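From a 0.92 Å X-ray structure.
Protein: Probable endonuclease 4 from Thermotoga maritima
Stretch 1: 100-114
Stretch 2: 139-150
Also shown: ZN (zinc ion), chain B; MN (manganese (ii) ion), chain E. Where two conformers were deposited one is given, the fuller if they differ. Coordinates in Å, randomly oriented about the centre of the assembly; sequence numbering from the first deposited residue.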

# COMPACT_ATOMS: atom_id res chain seq x y z
N ILE A 100 -16.60 -0.99 4.15
CA ILE A 100 -16.58 -1.58 2.83
C ILE A 100 -15.67 -2.81 2.82
O ILE A 100 -16.04 -3.88 2.32
CB ILE A 100 -16.13 -0.56 1.76
CG1 ILE A 100 -17.19 0.53 1.57
CG2 ILE A 100 -15.80 -1.26 0.46
CD1 ILE A 100 -16.70 1.77 0.86
N CYS A 101 -14.46 -2.65 3.36
CA CYS A 101 -13.56 -3.79 3.45
C CYS A 101 -14.21 -4.94 4.19
O CYS A 101 -14.16 -6.08 3.75
CB CYS A 101 -12.26 -3.39 4.16
SG CYS A 101 -11.19 -2.29 3.24
N ARG A 102 -14.81 -4.64 5.33
CA ARG A 102 -15.41 -5.67 6.16
C ARG A 102 -16.52 -6.40 5.39
O ARG A 102 -16.63 -7.61 5.48
CB ARG A 102 -15.92 -5.03 7.47
CG ARG A 102 -16.53 -5.93 8.51
CD ARG A 102 -15.56 -6.72 9.40
NE ARG A 102 -14.92 -7.80 8.65
CZ ARG A 102 -15.51 -8.96 8.39
NH1 ARG A 102 -14.83 -9.86 7.69
NH2 ARG A 102 -16.74 -9.25 8.82
N LYS A 103 -17.32 -5.68 4.61
CA LYS A 103 -18.40 -6.30 3.85
C LYS A 103 -17.86 -7.22 2.74
O LYS A 103 -18.43 -8.27 2.48
CB LYS A 103 -19.35 -5.25 3.30
CG LYS A 103 -20.60 -5.87 2.70
CD LYS A 103 -21.69 -4.88 2.40
CE LYS A 103 -22.91 -5.61 1.84
NZ LYS A 103 -24.04 -4.71 1.58
N LEU A 104 -16.78 -6.79 2.09
CA LEU A 104 -16.13 -7.59 1.06
C LEU A 104 -15.31 -8.76 1.61
O LEU A 104 -14.99 -9.68 0.86
CB LEU A 104 -15.21 -6.71 0.21
CG LEU A 104 -15.90 -5.66 -0.65
CD1 LEU A 104 -14.86 -4.78 -1.32
CD2 LEU A 104 -16.84 -6.27 -1.68
N GLY A 105 -14.93 -8.69 2.88
CA GLY A 105 -14.01 -9.63 3.47
C GLY A 105 -12.53 -9.21 3.39
O GLY A 105 -11.67 -9.94 3.84
N ILE A 106 -12.26 -8.05 2.83
CA ILE A 106 -10.89 -7.57 2.72
C ILE A 106 -10.37 -7.23 4.12
O ILE A 106 -11.04 -6.58 4.92
CB ILE A 106 -10.83 -6.35 1.77
CG1 ILE A 106 -11.17 -6.74 0.33
CG2 ILE A 106 -9.50 -5.64 1.85
CD1 ILE A 106 -10.09 -7.46 -0.39
N ARG A 107 -9.14 -7.66 4.36
CA ARG A 107 -8.55 -7.63 5.68
C ARG A 107 -7.70 -6.39 5.98
O ARG A 107 -7.37 -6.13 7.12
CB ARG A 107 -7.70 -8.89 5.84
CG ARG A 107 -8.53 -10.15 5.80
CD ARG A 107 -7.69 -11.40 5.93
NE ARG A 107 -8.57 -12.57 5.86
CZ ARG A 107 -8.14 -13.82 5.83
NH1 ARG A 107 -6.84 -14.08 5.84
NH2 ARG A 107 -9.00 -14.82 5.75
N TYR A 108 -7.34 -5.67 4.92
CA TYR A 108 -6.32 -4.61 5.00
C TYR A 108 -6.79 -3.39 4.22
O TYR A 108 -7.22 -3.50 3.08
CB TYR A 108 -5.02 -5.08 4.37
CG TYR A 108 -4.39 -6.23 5.07
CD1 TYR A 108 -4.29 -7.47 4.50
CD2 TYR A 108 -3.88 -6.04 6.34
CE1 TYR A 108 -3.71 -8.53 5.19
CE2 TYR A 108 -3.30 -7.08 7.04
CZ TYR A 108 -3.22 -8.32 6.46
OH TYR A 108 -2.64 -9.33 7.20
N LEU A 109 -6.59 -2.22 4.84
CA LEU A 109 -6.90 -0.93 4.23
C LEU A 109 -5.66 -0.06 4.36
O LEU A 109 -5.26 0.31 5.47
CB LEU A 109 -8.09 -0.28 4.93
CG LEU A 109 -8.49 1.11 4.40
CD1 LEU A 109 -8.86 1.09 2.94
CD2 LEU A 109 -9.63 1.65 5.23
N ASN A 110 -5.04 0.24 3.23
CA ASN A 110 -3.78 0.96 3.16
C ASN A 110 -4.02 2.45 2.99
O ASN A 110 -4.71 2.86 2.05
CB ASN A 110 -3.01 0.41 1.96
CG ASN A 110 -1.69 1.12 1.74
OD1 ASN A 110 -0.66 0.70 2.24
ND2 ASN A 110 -1.74 2.20 1.00
N ILE A 111 -3.40 3.25 3.86
CA ILE A 111 -3.54 4.70 3.82
C ILE A 111 -2.17 5.37 3.75
O ILE A 111 -1.19 4.89 4.29
CB ILE A 111 -4.32 5.24 5.06
CG1 ILE A 111 -3.50 5.19 6.36
CG2 ILE A 111 -5.64 4.52 5.26
CD1 ILE A 111 -4.08 6.04 7.49
N HIS A 112 -2.14 6.53 3.15
CA HIS A 112 -1.05 7.48 3.34
C HIS A 112 -1.36 8.24 4.64
O HIS A 112 -2.48 8.70 4.83
CB HIS A 112 -0.96 8.46 2.19
CG HIS A 112 -0.68 7.81 0.88
ND1 HIS A 112 -0.32 8.50 -0.25
CD2 HIS A 112 -0.63 6.50 0.53
CE1 HIS A 112 -0.13 7.65 -1.25
NE2 HIS A 112 -0.36 6.43 -0.82
N PRO A 113 -0.40 8.38 5.53
CA PRO A 113 -0.70 9.00 6.83
C PRO A 113 -1.39 10.35 6.76
O PRO A 113 -2.32 10.59 7.53
CB PRO A 113 0.69 9.09 7.48
CG PRO A 113 1.41 7.89 6.92
CD PRO A 113 0.98 7.84 5.48
N GLY A 114 -0.92 11.22 5.89
CA GLY A 114 -1.52 12.52 5.74
C GLY A 114 -0.47 13.61 5.53
O GLY A 114 0.73 13.36 5.55
ZN ZN B . -0.43 4.65 -1.69
MN MN E . 2.12 3.13 -3.10
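Stretch 2 139-150: TEGVVILLENVS

The C-terminal end of the contact is organised around two metal ions, and its closest His-to-Glu approach is not a hydrogen bond. His 112 NE2 and Glu 147 OE2 approach to 3.0 Å, but both are ligands of the zinc ion, each 2.0 Å from ZN. The second carboxylate oxygen, Glu 147 OE1, lies 2.1 Å from the manganese ion MN, so this side chain bridges the two metals. Water 2 bridges them as well, its O atom 1.9 Å from ZN and 1.9 Å from MN; atoms elsewhere in the structure complete both sets of ligands. Such a metal cluster is in keeping with the annotation as a probable endonuclease.

Glu 147 is held in this position from stretch 1. Its CA-to-CB bond points toward stretch 1; the side chain is extended, with chi1 and chi2 both t, and Asn 110 ND2 donates a hydrogen bond of 2.9 Å to Glu 147 OE2. The same oxygen therefore serves both zinc and the amide, near the plane of the His 112 ring at its edge. Over one face of that ring lies Val 149, with CG1 3.9 Å from the ring centroid in a CH-pi contact.

Stretch 2 reaches this site as a strand, residues 143-147, laid beside strand 108-111 of stretch 1. The two run parallel, with a crossing angle of -28° and a closest approach of their axes of 4.5 Å. Tyr 108 is in register with Val 143, Leu 109 with Ile 144, Asn 110 with Leu 145 and Ile 111 with Leu 146. Five backbone hydrogen bonds form the ladder. Val 143 N donates to Arg 107 O (3.0 Å), and Leu 109 N to Val 143 O (2.9 Å); Leu 145 N then donates to Leu 109 O (2.8 Å), Ile 111 N to Leu 145 O (2.8 Å), and finally Glu 147 N to Ile 111 O (3.0 Å). Leu 109, Ile 111, Val 143 and Leu 145 each bond to two residues opposite, on either side of the register partner, as in a regular parallel pair; Arg 107 and Glu 147 close the ends with one bond each.

Side chains alternate between the faces of the sheet. Tyr 108, Asn 110, Val 143 and Leu 145 share one face, where Tyr 108 CD2 lies 3.8 Å from Val 143 CB and 3.8 Å from Leu 145 CD2. On the other, Ile 111 CG1 packs 3.9 Å from Ile 144 CG2 and 3.8 Å from Leu 146 CD2.

Before the strands, stretch 1 leaves its helix at Gly 105, whose positive phi suits glycine. Val 142 fills the space between helix and strand: its CG2 lies 3.9 Å from Cys 101 CB, and its CG1 4.1 Å from Leu 109 CB. Water 1 joins the backbones here, donating to Arg 107 O and to Gly 141 O, each 2.8 Å from its O atom. Beyond the ladder, Pro 113 CD comes within 3.2 Å of Glu 147 O, a buried carbonyl without a hydrogen-bonding partner in the model.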

# COMPACT_ATOMS: atom_id res chain seq x y z
N THR A 139 -14.76 0.28 14.90
CA THR A 139 -14.85 -0.76 13.90
C THR A 139 -14.15 -2.00 14.46
O THR A 139 -13.47 -1.93 15.48
CB THR A 139 -14.17 -0.36 12.59
OG1 THR A 139 -12.79 -0.09 12.83
CG2 THR A 139 -14.83 0.84 11.93
N GLU A 140 -14.28 -3.11 13.76
CA GLU A 140 -13.53 -4.33 14.10
C GLU A 140 -12.92 -4.97 12.87
O GLU A 140 -13.39 -4.81 11.76
CB GLU A 140 -14.42 -5.36 14.81
CG GLU A 140 -15.00 -4.88 16.13
CD GLU A 140 -13.97 -4.58 17.21
OE1 GLU A 140 -12.81 -5.03 17.13
OE2 GLU A 140 -14.34 -3.88 18.18
N GLY A 141 -11.86 -5.72 13.12
CA GLY A 141 -11.34 -6.71 12.20
C GLY A 141 -10.25 -6.15 11.30
O GLY A 141 -9.10 -6.58 11.29
N VAL A 142 -10.61 -5.16 10.50
CA VAL A 142 -9.76 -4.65 9.45
C VAL A 142 -8.52 -4.02 10.07
O VAL A 142 -8.61 -3.31 11.08
CB VAL A 142 -10.53 -3.62 8.59
CG1 VAL A 142 -9.63 -2.97 7.55
CG2 VAL A 142 -11.72 -4.28 7.90
N VAL A 143 -7.38 -4.29 9.45
CA VAL A 143 -6.10 -3.72 9.82
C VAL A 143 -5.78 -2.59 8.87
O VAL A 143 -5.88 -2.75 7.65
CB VAL A 143 -5.02 -4.83 9.75
CG1 VAL A 143 -3.61 -4.26 9.91
CG2 VAL A 143 -5.29 -5.91 10.81
N ILE A 144 -5.41 -1.44 9.43
CA ILE A 144 -4.98 -0.30 8.64
C ILE A 144 -3.48 -0.41 8.41
O ILE A 144 -2.71 -0.61 9.35
CB ILE A 144 -5.36 1.01 9.32
CG1 ILE A 144 -6.90 1.12 9.29
CG2 ILE A 144 -4.71 2.19 8.62
CD1 ILE A 144 -7.51 2.28 9.99
N LEU A 145 -3.08 -0.28 7.15
CA LEU A 145 -1.66 -0.26 6.78
C LEU A 145 -1.25 1.19 6.55
O LEU A 145 -1.90 1.91 5.80
CB LEU A 145 -1.41 -1.07 5.51
CG LEU A 145 -1.90 -2.51 5.57
CD1 LEU A 145 -1.60 -3.23 4.26
CD2 LEU A 145 -1.28 -3.25 6.74
N LEU A 146 -0.16 1.60 7.20
CA LEU A 146 0.44 2.89 6.95
C LEU A 146 1.51 2.70 5.88
O LEU A 146 2.42 1.89 6.05
CB LEU A 146 1.10 3.45 8.20
CG LEU A 146 0.22 3.56 9.42
CD1 LEU A 146 1.03 4.08 10.60
CD2 LEU A 146 -0.99 4.44 9.17
N GLU A 147 1.38 3.46 4.79
CA GLU A 147 2.32 3.41 3.68
C GLU A 147 3.30 4.57 3.78
O GLU A 147 2.91 5.70 4.04
CB GLU A 147 1.54 3.51 2.38
CG GLU A 147 2.40 3.37 1.15
CD GLU A 147 1.71 3.68 -0.14
OE1 GLU A 147 2.43 3.93 -1.13
OE2 GLU A 147 0.46 3.65 -0.18
N ASN A 148 4.58 4.29 3.53
CA ASN A 148 5.53 5.39 3.40
C ASN A 148 5.27 6.17 2.12
O ASN A 148 4.81 5.62 1.11
CB ASN A 148 6.97 4.91 3.46
CG ASN A 148 7.32 4.01 2.30
OD1 ASN A 148 6.68 2.98 2.12
ND2 ASN A 148 8.33 4.37 1.52
N VAL A 149 5.59 7.46 2.17
CA VAL A 149 5.28 8.41 1.13
C VAL A 149 6.54 9.21 0.78
O VAL A 149 7.60 9.05 1.38
CB VAL A 149 4.11 9.33 1.54
CG1 VAL A 149 2.84 8.51 1.69
CG2 VAL A 149 4.44 10.11 2.79
N SER A 150 6.40 10.08 -0.20
CA SER A 150 7.50 10.96 -0.59
C SER A 150 7.46 12.26 0.22
O SER A 150 6.42 12.65 0.76
CB SER A 150 7.42 11.24 -2.08
OG SER A 150 7.39 10.03 -2.80
O HOH W 1 -7.93 -7.95 9.13
O HOH W 2 0.54 4.26 -3.30